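Probable hydrogenase maturation factor HypB (Methanocaldococcus jannaschii, PDB 2HF9) probably acts as a slow GTPase required for nickel insertion into the metal centre of [NiFe] hydrogenases, binding nickel and zinc as a homodimer. Local coordinates at residues Ile47-Thr52 and Thr149-Asp154; Lys51-Glu56 and Leu203-Met208; Ile169-Ile174 and Lys185-Asp190. All coordinates share one frame; numbering follows the deposited sequence.

Segments 47-52, 51-56, 203-208 and the end of 169-174 surround one guanosine nucleotide, while 149-154 faces the nucleotide held by the second subunit. Contacts 1 and 2 share Lys51 and Thr52 at the start of helix 51-62, and their centres lie about 12 Å apart: contact 1 sits at the phosphates, while contact 2 spans from the phosphates to the O6 edge of the base. Contact 3, centred about 10 Å from contact 1 and about 14 Å from contact 2, holds the strand that ends in the guanine-recognition sequence. Lys173 NZ lies 2.7 Å from Gly48 O, and Leu203 N 2.8 Å from Ile171 O, both probable hydrogen bonds.

Contact 1 (Ile47-Thr52 and Thr149-Asp154); sequences IGSGKT and TTEGDD. With MG (magnesium ion), chain C; GSP (5'-guanosine-diphosphate-monothiophosphate), chain E; GSP (5'-guanosine-diphosphate-monothiophosphate), chain H.
Ser49 of the P-loop (Walker A motif) meets Glu151, at the end of the 3-10 turn that follows strand 142-148, through a single side-chain hydrogen bond: Ser49 OG donates to Glu151 OE2 at 2.7 Å. It approaches on the syn side of the carboxylate but lies 32° out of its plane. The chain of Glu151 bends at chi2 (136°), which turns the carboxylate to the serine. A water doubles the link, giving one hydrogen to Ile47 O at 2.8 Å and the other to Glu151 OE2 at 2.6 Å. With Ser148 OG as a further partner, OE2 has three hydrogen bonds, so this oxygen is held from three partners.

The nucleotide lies along 47-52, where the loop runs into helix 51-62. The beta-phosphate oxygen O1B is gripped three times, by Gly50 N at 2.9 Å and by the backbone N and NZ of Lys51; bends at chi3 and chi4 fold the lysine chain back so that its ammonium reaches the same oxygen as its amide. Thr52 OG1 binds the magnesium ion at 2.1 Å, and Asp80, Glu125, a water and two oxygens of the nucleotide complete the site.

On its other side the segment 149-154 faces the nucleotide held by the second subunit, so that Glu151 lies between the two nucleotide sites of the dimer. Here the contact is made by backbone: Gly152 CA lies 3.9 Å from the ribose C4' of that second nucleotide, and Glu151 O stands 3.6 Å from its C5'.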
loop_
_atom_site.group_PDB
_atom_site.type_symbol
_atom_site.label_atom_id
_atom_site.label_comp_id
_atom_site.label_asym_id
_atom_site.label_seq_id
_atom_site.Cartn_x
_atom_site.Cartn_y
_atom_site.Cartn_z
ATOM N N ILE A 47 -2.149 -2.105 1.178
ATOM C CA ILE A 47 -3.534 -1.629 1.173
ATOM C C ILE A 47 -4.466 -2.765 0.748
ATOM O O ILE A 47 -4.292 -3.355 -0.321
ATOM C CB ILE A 47 -3.740 -0.416 0.230
ATOM C CG1 ILE A 47 -2.864 0.776 0.647
ATOM C CG2 ILE A 47 -5.223 -0.026 0.167
ATOM C CD1 ILE A 47 -3.412 1.614 1.801
ATOM N N GLY A 48 -5.433 -3.076 1.609
ATOM C CA GLY A 48 -6.466 -4.061 1.312
ATOM C C GLY A 48 -6.015 -5.510 1.290
ATOM O O GLY A 48 -6.692 -6.353 0.710
ATOM N N SER A 49 -4.880 -5.803 1.927
ATOM C CA SER A 49 -4.339 -7.167 1.965
ATOM C C SER A 49 -5.255 -8.161 2.689
ATOM O O SER A 49 -5.245 -9.355 2.381
ATOM C CB SER A 49 -2.958 -7.180 2.621
ATOM O OG SER A 49 -2.017 -6.467 1.839
ATOM N N GLY A 50 -6.028 -7.661 3.653
ATOM C CA GLY A 50 -6.967 -8.497 4.406
ATOM C C GLY A 50 -6.808 -8.453 5.917
ATOM O O GLY A 50 -7.297 -9.346 6.607
ATOM N N LYS A 51 -6.154 -7.407 6.431
ATOM C CA LYS A 51 -5.883 -7.268 7.871
ATOM C C LYS A 51 -7.163 -7.290 8.704
ATOM O O LYS A 51 -7.260 -8.020 9.691
ATOM C CB LYS A 51 -5.108 -5.972 8.170
ATOM C CG LYS A 51 -3.755 -5.833 7.471
ATOM C CD LYS A 51 -3.006 -4.555 7.909
ATOM C CE LYS A 51 -3.621 -3.270 7.337
ATOM N NZ LYS A 51 -3.737 -3.302 5.853
ATOM N N THR A 52 -8.143 -6.483 8.307
ATOM C CA THR A 52 -9.388 -6.378 9.072
ATOM C C THR A 52 -10.175 -7.680 9.031
ATOM O O THR A 52 -10.623 -8.161 10.069
ATOM C CB THR A 52 -10.256 -5.201 8.618
ATOM O OG1 THR A 52 -9.504 -3.990 8.752
ATOM C CG2 THR A 52 -11.512 -5.096 9.483
ATOM N N THR A 149 -2.072 -12.164 -2.810
ATOM C CA THR A 149 -1.712 -12.554 -4.174
ATOM C C THR A 149 -2.027 -11.458 -5.198
ATOM O O THR A 149 -1.318 -11.315 -6.191
ATOM C CB THR A 149 -2.409 -13.871 -4.594
ATOM O OG1 THR A 149 -3.827 -13.675 -4.629
ATOM C CG2 THR A 149 -2.077 -14.997 -3.605
ATOM N N THR A 150 -3.068 -10.670 -4.925
ATOM C CA THR A 150 -3.559 -9.666 -5.872
ATOM C C THR A 150 -2.658 -8.436 -6.024
ATOM O O THR A 150 -2.879 -7.609 -6.912
ATOM C CB THR A 150 -5.010 -9.239 -5.562
ATOM O OG1 THR A 150 -5.093 -8.686 -4.239
ATOM C CG2 THR A 150 -5.945 -10.429 -5.679
ATOM N N GLU A 151 -1.654 -8.329 -5.158
ATOM C CA GLU A 151 -0.638 -7.280 -5.250
ATOM C C GLU A 151 0.492 -7.691 -6.206
ATOM O O GLU A 151 1.344 -6.879 -6.559
ATOM C CB GLU A 151 -0.079 -6.967 -3.859
ATOM C CG GLU A 151 -1.105 -6.350 -2.897
ATOM C CD GLU A 151 -1.051 -6.943 -1.493
ATOM O OE1 GLU A 151 0.037 -7.383 -1.055
ATOM O OE2 GLU A 151 -2.106 -6.961 -0.823
ATOM N N GLY A 152 0.486 -8.955 -6.622
ATOM C CA GLY A 152 1.541 -9.499 -7.477
ATOM C C GLY A 152 2.499 -10.368 -6.688
ATOM O O GLY A 152 2.685 -10.172 -5.479
ATOM N N ASP A 153 3.119 -11.328 -7.368
ATOM C CA ASP A 153 4.000 -12.281 -6.693
ATOM C C ASP A 153 5.448 -11.802 -6.495
ATOM O O ASP A 153 6.297 -12.576 -6.053
ATOM C CB ASP A 153 3.945 -13.664 -7.366
ATOM C CG ASP A 153 4.408 -13.645 -8.811
ATOM O OD1 ASP A 153 5.049 -12.662 -9.242
ATOM O OD2 ASP A 153 4.126 -14.632 -9.517
ATOM N N ASP A 154 5.720 -10.535 -6.818
ATOM C CA ASP A 154 7.026 -9.927 -6.545
ATOM C C ASP A 154 7.012 -9.088 -5.268
ATOM O O ASP A 154 8.049 -8.579 -4.842
ATOM C CB ASP A 154 7.491 -9.060 -7.723
ATOM C CG ASP A 154 8.091 -9.877 -8.855
ATOM O OD1 ASP A 154 8.741 -10.909 -8.581
ATOM O OD2 ASP A 154 7.919 -9.481 -10.027
HETATM MG MG MG C . -8.545 -2.770 7.392
HETATM P PG GSP E . -7.178 -1.595 4.744
HETATM O O3B GSP E . -7.495 -3.046 4.123
HETATM S S1G GSP E . -5.552 -1.152 4.385
HETATM O O2G GSP E . -8.164 -0.622 4.072
HETATM O O3G GSP E . -7.433 -1.631 6.260
HETATM P PB GSP E . -7.365 -4.439 4.926
HETATM O O1B GSP E . -5.985 -4.943 4.775
HETATM O O2B GSP E . -7.796 -4.349 6.333
HETATM P PA GSP E . -9.805 -5.866 4.230
HETATM O O1A GSP E . -9.963 -6.795 5.374
HETATM O O2A GSP E . -10.707 -4.691 4.343
HETATM O O3A GSP E . -8.272 -5.421 4.021
HETATM O "O5'" GSP E . -10.038 -6.693 2.877
HETATM C "C5'" GSP E . -9.910 -6.075 1.612
HETATM C "C4'" GSP E . -10.804 -6.782 0.599
HETATM O "O4'" GSP E . -10.292 -8.068 0.291
HETATM C "C3'" GSP E . -12.225 -6.996 1.094
HETATM O "O3'" GSP E . -13.062 -6.770 -0.017
HETATM C "C2'" GSP E . -12.265 -8.455 1.494
HETATM O "O2'" GSP E . -13.536 -9.022 1.314
HETATM C "C1'" GSP E . -11.269 -9.069 0.531
HETATM N N9 GSP E . -10.536 -10.255 1.002
HETATM C C8 GSP E . -9.742 -10.381 2.116
HETATM N N7 GSP E . -9.224 -11.629 2.119
HETATM C C5 GSP E . -9.660 -12.290 1.022
HETATM C C6 GSP E . -9.434 -13.577 0.537
HETATM O O6 GSP E . -8.708 -14.356 1.152
HETATM N N1 GSP E . -10.030 -13.968 -0.649
HETATM C C2 GSP E . -10.847 -13.090 -1.343
HETATM N N2 GSP E . -11.423 -13.472 -2.479
HETATM N N3 GSP E . -11.066 -11.813 -0.861
HETATM C C4 GSP E . -10.476 -11.426 0.304
HETATM P PG GSP H . 4.080 -2.121 -7.484
HETATM O O3B GSP H . 2.846 -2.775 -8.284
HETATM S S1G GSP H . 3.538 -1.051 -6.246
HETATM O O2G GSP H . 4.861 -3.312 -6.893
HETATM O O3G GSP H . 4.973 -1.365 -8.477
HETATM P PB GSP H . 2.112 -2.128 -9.565
HETATM O O1B GSP H . 1.114 -1.153 -9.081
HETATM O O2B GSP H . 3.046 -1.579 -10.565
HETATM P PA GSP H . 1.697 -4.412 -11.290
HETATM O O1A GSP H . 1.604 -3.789 -12.626
HETATM O O2A GSP H . 3.027 -5.022 -11.043
HETATM O O3A GSP H . 1.265 -3.375 -10.141
HETATM O "O5'" GSP H . 0.517 -5.497 -11.146
HETATM C "C5'" GSP H . 0.406 -6.301 -9.988
HETATM C "C4'" GSP H . -0.313 -7.596 -10.356
HETATM O "O4'" GSP H . -1.663 -7.320 -10.696
HETATM C "C3'" GSP H . 0.307 -8.265 -11.574
HETATM O "O3'" GSP H . 0.334 -9.649 -11.322
HETATM C "C2'" GSP H . -0.646 -7.956 -12.710
HETATM O "O2'" GSP H . -0.664 -8.991 -13.659
HETATM C "C1'" GSP H . -1.971 -7.838 -11.978
HETATM N N9 GSP H . -2.974 -6.968 -12.617
HETATM C C8 GSP H . -2.872 -5.634 -12.934
HETATM N N7 GSP H . -4.050 -5.242 -13.476
HETATM C C5 GSP H . -4.899 -6.295 -13.497
HETATM C C6 GSP H . -6.215 -6.458 -13.930
HETATM O O6 GSP H . -6.839 -5.521 -14.420
HETATM N N1 GSP H . -6.825 -7.692 -13.810
HETATM C C2 GSP H . -6.137 -8.760 -13.265
HETATM N N2 GSP H . -6.718 -9.947 -13.148
HETATM N N3 GSP H . -4.835 -8.593 -12.837
HETATM C C4 GSP H . -4.230 -7.383 -12.950
HETATM O O HOH W 1 -4.328 -5.855 -1.584
HETATM O O HOH W 2 -10.150 -2.712 6.131
#

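Contact 2 (Lys51-Glu56 and Leu203-Met208); sequences KTLLIE and LSLKTM. With MG (magnesium ion), chain C; GSP (5'-guanosine-diphosphate-monothiophosphate), chain E.
Leu203, just beyond strand 199-202, opens the contact by setting its CD2 4.0 Å from Leu54 CD1 on the first helix after the P-loop. Ser204 then folds the chain: its OG accepts from Thr207 N at 3.1 Å in an almost straight bond (177°) and from Lys206 N, forming an ST motif and an ST turn, while Asp175 is a further partner of this hydroxyl. The turn presents Leu205 to the base. Leu205 N donates to the guanine O6 at 2.7 Å, as the backbone amide of the G5 loop does in related GTPases.

The side chain of Leu205 supplies most of the loop's side of the packing. With CG beside its backbone N (chi1 -72°), CD1 is laid against the helix backbone, 3.5 Å from Leu54 N, and the side chains of Leu54 and Leu205 cross at about a right angle. Leu53 runs past Leu205 in the opposite direction, its CD2 lying 3.8 Å from Leu205 CB. The same methyl, Leu53 CD2, is 3.5 Å from C8 of the guanine, so it serves both the loop and the base. Lys206 is extended, and its CD passes 3.5 Å from the guanine N2 before NZ bonds Ala179 O of the second subunit.

Phe211 and Val214 of helix 211-224 pack on Leu54, Arg83 of helix 78-85 touches Leu53, and strand 168-172 runs alongside strand 199-202, from which the loop emerges.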
loop_
_atom_site.group_PDB
_atom_site.type_symbol
_atom_site.label_atom_id
_atom_site.label_comp_id
_atom_site.label_asym_id
_atom_site.label_seq_id
_atom_site.Cartn_x
_atom_site.Cartn_y
_atom_site.Cartn_z
ATOM N N LYS A 51 -6.154 -7.407 6.431
ATOM C CA LYS A 51 -5.883 -7.268 7.871
ATOM C C LYS A 51 -7.163 -7.290 8.704
ATOM O O LYS A 51 -7.260 -8.020 9.691
ATOM C CB LYS A 51 -5.108 -5.972 8.170
ATOM C CG LYS A 51 -3.755 -5.833 7.471
ATOM C CD LYS A 51 -3.006 -4.555 7.909
ATOM C CE LYS A 51 -3.621 -3.270 7.337
ATOM N NZ LYS A 51 -3.737 -3.302 5.853
ATOM N N THR A 52 -8.143 -6.483 8.307
ATOM C CA THR A 52 -9.388 -6.378 9.072
ATOM C C THR A 52 -10.175 -7.680 9.031
ATOM O O THR A 52 -10.623 -8.161 10.069
ATOM C CB THR A 52 -10.256 -5.201 8.618
ATOM O OG1 THR A 52 -9.504 -3.990 8.752
ATOM C CG2 THR A 52 -11.512 -5.096 9.483
ATOM N N LEU A 53 -10.320 -8.258 7.840
ATOM C CA LEU A 53 -11.016 -9.535 7.706
ATOM C C LEU A 53 -10.350 -10.635 8.539
ATOM O O LEU A 53 -11.037 -11.444 9.158
ATOM C CB LEU A 53 -11.141 -9.951 6.240
ATOM C CG LEU A 53 -12.101 -11.108 5.922
ATOM C CD1 LEU A 53 -13.494 -10.906 6.528
ATOM C CD2 LEU A 53 -12.197 -11.307 4.414
ATOM N N LEU A 54 -9.018 -10.651 8.561
ATOM C CA LEU A 54 -8.269 -11.591 9.396
ATOM C C LEU A 54 -8.557 -11.367 10.878
ATOM O O LEU A 54 -8.819 -12.321 11.617
ATOM C CB LEU A 54 -6.762 -11.492 9.125
ATOM C CG LEU A 54 -5.837 -12.391 9.961
ATOM C CD1 LEU A 54 -6.184 -13.878 9.797
ATOM C CD2 LEU A 54 -4.373 -12.136 9.622
ATOM N N ILE A 55 -8.506 -10.106 11.304
ATOM C CA ILE A 55 -8.772 -9.747 12.699
ATOM C C ILE A 55 -10.204 -10.142 13.092
ATOM O O ILE A 55 -10.425 -10.721 14.165
ATOM C CB ILE A 55 -8.474 -8.241 12.965
ATOM C CG1 ILE A 55 -6.961 -8.016 13.070
ATOM C CG2 ILE A 55 -9.175 -7.748 14.240
ATOM C CD1 ILE A 55 -6.532 -6.560 13.001
ATOM N N GLU A 56 -11.154 -9.858 12.203
ATOM C CA GLU A 56 -12.560 -10.239 12.394
ATOM C C GLU A 56 -12.705 -11.740 12.615
ATOM O O GLU A 56 -13.354 -12.168 13.569
ATOM C CB GLU A 56 -13.412 -9.815 11.194
ATOM C CG GLU A 56 -13.670 -8.323 11.099
ATOM C CD GLU A 56 -14.568 -7.966 9.932
ATOM O OE1 GLU A 56 -15.689 -7.487 10.177
ATOM O OE2 GLU A 56 -14.168 -8.180 8.773
ATOM N N LEU A 203 -2.936 -18.394 2.895
ATOM C CA LEU A 203 -4.271 -18.181 3.443
ATOM C C LEU A 203 -5.287 -17.732 2.406
ATOM O O LEU A 203 -4.973 -16.960 1.497
ATOM C CB LEU A 203 -4.212 -17.149 4.586
ATOM C CG LEU A 203 -5.515 -16.783 5.319
ATOM C CD1 LEU A 203 -6.072 -17.964 6.099
ATOM C CD2 LEU A 203 -5.324 -15.580 6.232
ATOM N N SER A 204 -6.513 -18.223 2.556
ATOM C CA SER A 204 -7.665 -17.595 1.936
ATOM C C SER A 204 -8.704 -17.353 3.017
ATOM O O SER A 204 -9.172 -18.299 3.652
ATOM C CB SER A 204 -8.266 -18.472 0.838
ATOM O OG SER A 204 -9.487 -17.906 0.386
ATOM N N LEU A 205 -9.054 -16.088 3.229
ATOM C CA LEU A 205 -10.118 -15.740 4.167
ATOM C C LEU A 205 -11.508 -15.928 3.559
ATOM O O LEU A 205 -12.518 -15.724 4.236
ATOM C CB LEU A 205 -9.927 -14.316 4.695
ATOM C CG LEU A 205 -8.749 -14.174 5.670
ATOM C CD1 LEU A 205 -8.366 -12.719 5.862
ATOM C CD2 LEU A 205 -9.050 -14.856 7.022
ATOM N N LYS A 206 -11.549 -16.306 2.281
ATOM C CA LYS A 206 -12.800 -16.660 1.606
ATOM C C LYS A 206 -13.124 -18.145 1.827
ATOM O O LYS A 206 -14.204 -18.477 2.304
ATOM C CB LYS A 206 -12.719 -16.323 0.113
ATOM C CG LYS A 206 -14.003 -16.554 -0.677
ATOM C CD LYS A 206 -13.860 -15.967 -2.082
ATOM C CE LYS A 206 -15.191 -15.878 -2.813
ATOM N NZ LYS A 206 -15.036 -15.095 -4.076
ATOM N N THR A 207 -12.179 -19.029 1.502
ATOM C CA THR A 207 -12.367 -20.476 1.688
ATOM C C THR A 207 -12.003 -20.908 3.107
ATOM O O THR A 207 -12.401 -21.988 3.556
ATOM C CB THR A 207 -11.501 -21.299 0.719
ATOM O OG1 THR A 207 -10.123 -21.187 1.099
ATOM C CG2 THR A 207 -11.691 -20.838 -0.731
ATOM N N MET A 208 -11.238 -20.053 3.788
ATOM C CA MET A 208 -10.700 -20.290 5.144
ATOM C C MET A 208 -9.535 -21.290 5.209
ATOM O O MET A 208 -9.054 -21.615 6.297
ATOM C CB MET A 208 -11.801 -20.616 6.167
ATOM C CG MET A 208 -12.797 -19.479 6.391
ATOM S SD MET A 208 -12.039 -17.959 7.030
ATOM C CE MET A 208 -11.744 -18.394 8.741
HETATM MG MG MG C . -8.545 -2.770 7.392
HETATM P PG GSP E . -7.178 -1.595 4.744
HETATM O O3B GSP E . -7.495 -3.046 4.123
HETATM S S1G GSP E . -5.552 -1.152 4.385
HETATM O O2G GSP E . -8.164 -0.622 4.072
HETATM O O3G GSP E . -7.433 -1.631 6.260
HETATM P PB GSP E . -7.365 -4.439 4.926
HETATM O O1B GSP E . -5.985 -4.943 4.775
HETATM O O2B GSP E . -7.796 -4.349 6.333
HETATM P PA GSP E . -9.805 -5.866 4.230
HETATM O O1A GSP E . -9.963 -6.795 5.374
HETATM O O2A GSP E . -10.707 -4.691 4.343
HETATM O O3A GSP E . -8.272 -5.421 4.021
HETATM O "O5'" GSP E . -10.038 -6.693 2.877
HETATM C "C5'" GSP E . -9.910 -6.075 1.612
HETATM C "C4'" GSP E . -10.804 -6.782 0.599
HETATM O "O4'" GSP E . -10.292 -8.068 0.291
HETATM C "C3'" GSP E . -12.225 -6.996 1.094
HETATM O "O3'" GSP E . -13.062 -6.770 -0.017
HETATM C "C2'" GSP E . -12.265 -8.455 1.494
HETATM O "O2'" GSP E . -13.536 -9.022 1.314
HETATM C "C1'" GSP E . -11.269 -9.069 0.531
HETATM N N9 GSP E . -10.536 -10.255 1.002
HETATM C C8 GSP E . -9.742 -10.381 2.116
HETATM N N7 GSP E . -9.224 -11.629 2.119
HETATM C C5 GSP E . -9.660 -12.290 1.022
HETATM C C6 GSP E . -9.434 -13.577 0.537
HETATM O O6 GSP E . -8.708 -14.356 1.152
HETATM N N1 GSP E . -10.030 -13.968 -0.649
HETATM C C2 GSP E . -10.847 -13.090 -1.343
HETATM N N2 GSP E . -11.423 -13.472 -2.479
HETATM N N3 GSP E . -11.066 -11.813 -0.861
HETATM C C4 GSP E . -10.476 -11.426 0.304
HETATM O O HOH W 2 -10.150 -2.712 6.131
#

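Contact 3 (Ile169-Ile174 and Lys185-Asp190); sequences IVINKI and KKMEND. With GSP (5'-guanosine-diphosphate-monothiophosphate), chain E.
The sequence Asn172-Lys173-Ile174-Asp175 is the NKxD motif of GTPases, and this contact packs the strand leading into it against helix 184-194. Strand, helix and the neighbouring parallel strand 199-202 make up a beta-alpha-beta crossover. Ile171 alone carries the strand's side of the contact, with both of its branches used. CG1 lies beside the backbone N (chi1 -59°), and the longer branch reaches straight at the helix backbone: CD1 sits 3.6 Å from Glu188 N and 3.7 Å from Met187 C. The shorter branch, CG2, meets the methyl of Met187, with CE at 3.9 Å, the two side chains meeting at a slant. A bend at chi3 (75°) in Met187 turns this methyl to the isoleucine. Glu188 offers its CB, while its carboxylate leads away from the strand.

No hydrogen bond crosses between strand and helix; the side-chain contact is apolar and is extended by Val200 and Leu202 of strand 199-202, which also touch Ile171 and Glu188. Within the helix, one turn apart, Lys186 NZ donates to Asp190 OD1 at 2.7 Å on its syn lone pair, and Asp154 and Glu157 form further salt bridges with the same ammonium.

Past the strand, the extended Lys173 runs over one face of the guanine and on towards the sugar. Its NZ hydrogen-bonds Thr150 O of the second subunit, tying the motif to the dimer interface. Over the base, Lys173 CG lies 3.5 Å from the guanine C5, and further on CE comes to 3.6 Å from the ribose O4'.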
loop_
_atom_site.group_PDB
_atom_site.type_symbol
_atom_site.label_atom_id
_atom_site.label_comp_id
_atom_site.label_asym_id
_atom_site.label_seq_id
_atom_site.Cartn_x
_atom_site.Cartn_y
_atom_site.Cartn_z
ATOM N N ILE A 169 4.358 -14.218 8.376
ATOM C CA ILE A 169 4.054 -13.670 7.064
ATOM C C ILE A 169 2.856 -14.429 6.490
ATOM O O ILE A 169 2.894 -15.654 6.310
ATOM C CB ILE A 169 5.276 -13.717 6.123
ATOM C CG1 ILE A 169 6.393 -12.821 6.678
ATOM C CG2 ILE A 169 4.889 -13.268 4.716
ATOM C CD1 ILE A 169 7.786 -13.091 6.126
ATOM N N VAL A 170 1.782 -13.686 6.247
ATOM C CA VAL A 170 0.548 -14.238 5.699
ATOM C C VAL A 170 0.424 -13.846 4.229
ATOM O O VAL A 170 0.404 -12.659 3.887
ATOM C CB VAL A 170 -0.692 -13.747 6.492
ATOM C CG1 VAL A 170 -1.981 -14.276 5.876
ATOM C CG2 VAL A 170 -0.589 -14.174 7.953
ATOM N N ILE A 171 0.387 -14.857 3.367
ATOM C CA ILE A 171 0.128 -14.665 1.950
ATOM C C ILE A 171 -1.350 -14.979 1.755
ATOM O O ILE A 171 -1.756 -16.150 1.676
ATOM C CB ILE A 171 1.047 -15.552 1.072
ATOM C CG1 ILE A 171 2.522 -15.224 1.353
ATOM C CG2 ILE A 171 0.735 -15.360 -0.413
ATOM C CD1 ILE A 171 3.497 -16.355 1.049
ATOM N N ASN A 172 -2.148 -13.915 1.729
ATOM C CA ASN A 172 -3.600 -14.009 1.721
ATOM C C ASN A 172 -4.156 -13.999 0.291
ATOM O O ASN A 172 -3.416 -13.751 -0.670
ATOM C CB ASN A 172 -4.200 -12.864 2.565
ATOM C CG ASN A 172 -5.692 -13.027 2.824
ATOM O OD1 ASN A 172 -6.443 -12.040 2.820
ATOM N ND2 ASN A 172 -6.131 -14.260 3.047
ATOM N N LYS A 173 -5.455 -14.276 0.169
ATOM C CA LYS A 173 -6.180 -14.305 -1.112
ATOM C C LYS A 173 -5.630 -15.361 -2.074
ATOM O O LYS A 173 -5.574 -15.130 -3.282
ATOM C CB LYS A 173 -6.203 -12.919 -1.786
ATOM C CG LYS A 173 -6.812 -11.805 -0.940
ATOM C CD LYS A 173 -6.884 -10.492 -1.715
ATOM C CE LYS A 173 -7.084 -9.320 -0.772
ATOM N NZ LYS A 173 -6.573 -8.048 -1.386
ATOM N N ILE A 174 -5.244 -16.520 -1.545
ATOM C CA ILE A 174 -4.706 -17.586 -2.401
ATOM C C ILE A 174 -5.746 -18.095 -3.402
ATOM O O ILE A 174 -5.394 -18.660 -4.440
ATOM C CB ILE A 174 -4.060 -18.762 -1.601
ATOM C CG1 ILE A 174 -5.092 -19.479 -0.713
ATOM C CG2 ILE A 174 -2.826 -18.266 -0.827
ATOM C CD1 ILE A 174 -4.585 -20.787 -0.086
ATOM N N LYS A 185 3.638 -20.499 -4.650
ATOM C CA LYS A 185 4.809 -21.276 -4.251
ATOM C C LYS A 185 6.071 -20.415 -4.279
ATOM O O LYS A 185 6.909 -20.513 -3.385
ATOM C CB LYS A 185 4.976 -22.520 -5.135
ATOM C CG LYS A 185 3.859 -23.546 -4.979
ATOM C CD LYS A 185 4.289 -24.914 -5.505
ATOM C CE LYS A 185 3.271 -25.999 -5.175
ATOM N NZ LYS A 185 3.066 -26.174 -3.707
ATOM N N LYS A 186 6.192 -19.568 -5.302
ATOM C CA LYS A 186 7.267 -18.577 -5.375
ATOM C C LYS A 186 7.211 -17.614 -4.188
ATOM O O LYS A 186 8.225 -17.368 -3.538
ATOM C CB LYS A 186 7.206 -17.788 -6.689
ATOM C CG LYS A 186 8.255 -16.676 -6.797
ATOM C CD LYS A 186 7.914 -15.688 -7.898
ATOM C CE LYS A 186 8.912 -14.536 -7.947
ATOM N NZ LYS A 186 8.781 -13.597 -6.793
ATOM N N MET A 187 6.024 -17.074 -3.913
ATOM C CA MET A 187 5.857 -16.111 -2.821
ATOM C C MET A 187 6.221 -16.736 -1.475
ATOM O O MET A 187 6.894 -16.111 -0.660
ATOM C CB MET A 187 4.429 -15.567 -2.785
ATOM C CG MET A 187 4.044 -14.784 -4.023
ATOM S SD MET A 187 2.333 -14.193 -3.998
ATOM C CE MET A 187 2.443 -12.824 -2.843
ATOM N N GLU A 188 5.776 -17.973 -1.261
ATOM C CA GLU A 188 6.061 -18.700 -0.027
ATOM C C GLU A 188 7.566 -18.906 0.164
ATOM O O GLU A 188 8.083 -18.743 1.274
ATOM C CB GLU A 188 5.320 -20.036 -0.018
ATOM C CG GLU A 188 5.507 -20.852 1.251
ATOM C CD GLU A 188 4.845 -22.213 1.176
ATOM O OE1 GLU A 188 4.689 -22.743 0.051
ATOM O OE2 GLU A 188 4.496 -22.758 2.245
ATOM N N ASN A 189 8.255 -19.259 -0.921
ATOM C CA ASN A 189 9.716 -19.388 -0.906
ATOM C C ASN A 189 10.436 -18.059 -0.706
ATOM O O ASN A 189 11.427 -17.995 0.026
ATOM C CB ASN A 189 10.217 -20.093 -2.167
ATOM C CG ASN A 189 10.076 -21.591 -2.076
ATOM O OD1 ASN A 189 10.410 -22.191 -1.054
ATOM N ND2 ASN A 189 9.570 -22.205 -3.133
ATOM N N ASP A 190 9.927 -17.003 -1.342
ATOM C CA ASP A 190 10.438 -15.647 -1.136
ATOM C C ASP A 190 10.430 -15.285 0.349
ATOM O O ASP A 190 11.433 -14.809 0.879
ATOM C CB ASP A 190 9.605 -14.613 -1.910
ATOM C CG ASP A 190 9.826 -14.665 -3.420
ATOM O OD1 ASP A 190 9.004 -14.065 -4.145
ATOM O OD2 ASP A 190 10.806 -15.281 -3.891
HETATM P PG GSP E . -7.178 -1.595 4.744
HETATM O O3B GSP E . -7.495 -3.046 4.123
HETATM S S1G GSP E . -5.552 -1.152 4.385
HETATM O O2G GSP E . -8.164 -0.622 4.072
HETATM O O3G GSP E . -7.433 -1.631 6.260
HETATM P PB GSP E . -7.365 -4.439 4.926
HETATM O O1B GSP E . -5.985 -4.943 4.775
HETATM O O2B GSP E . -7.796 -4.349 6.333
HETATM P PA GSP E . -9.805 -5.866 4.230
HETATM O O1A GSP E . -9.963 -6.795 5.374
HETATM O O2A GSP E . -10.707 -4.691 4.343
HETATM O O3A GSP E . -8.272 -5.421 4.021
HETATM O "O5'" GSP E . -10.038 -6.693 2.877
HETATM C "C5'" GSP E . -9.910 -6.075 1.612
HETATM C "C4'" GSP E . -10.804 -6.782 0.599
HETATM O "O4'" GSP E . -10.292 -8.068 0.291
HETATM C "C3'" GSP E . -12.225 -6.996 1.094
HETATM O "O3'" GSP E . -13.062 -6.770 -0.017
HETATM C "C2'" GSP E . -12.265 -8.455 1.494
HETATM O "O2'" GSP E . -13.536 -9.022 1.314
HETATM C "C1'" GSP E . -11.269 -9.069 0.531
HETATM N N9 GSP E . -10.536 -10.255 1.002
HETATM C C8 GSP E . -9.742 -10.381 2.116
HETATM N N7 GSP E . -9.224 -11.629 2.119
HETATM C C5 GSP E . -9.660 -12.290 1.022
HETATM C C6 GSP E . -9.434 -13.577 0.537
HETATM O O6 GSP E . -8.708 -14.356 1.152
HETATM N N1 GSP E . -10.030 -13.968 -0.649
HETATM C C2 GSP E . -10.847 -13.090 -1.343
HETATM N N2 GSP E . -11.423 -13.472 -2.479
HETATM N N3 GSP E . -11.066 -11.813 -0.861
HETATM C C4 GSP E . -10.476 -11.426 0.304
#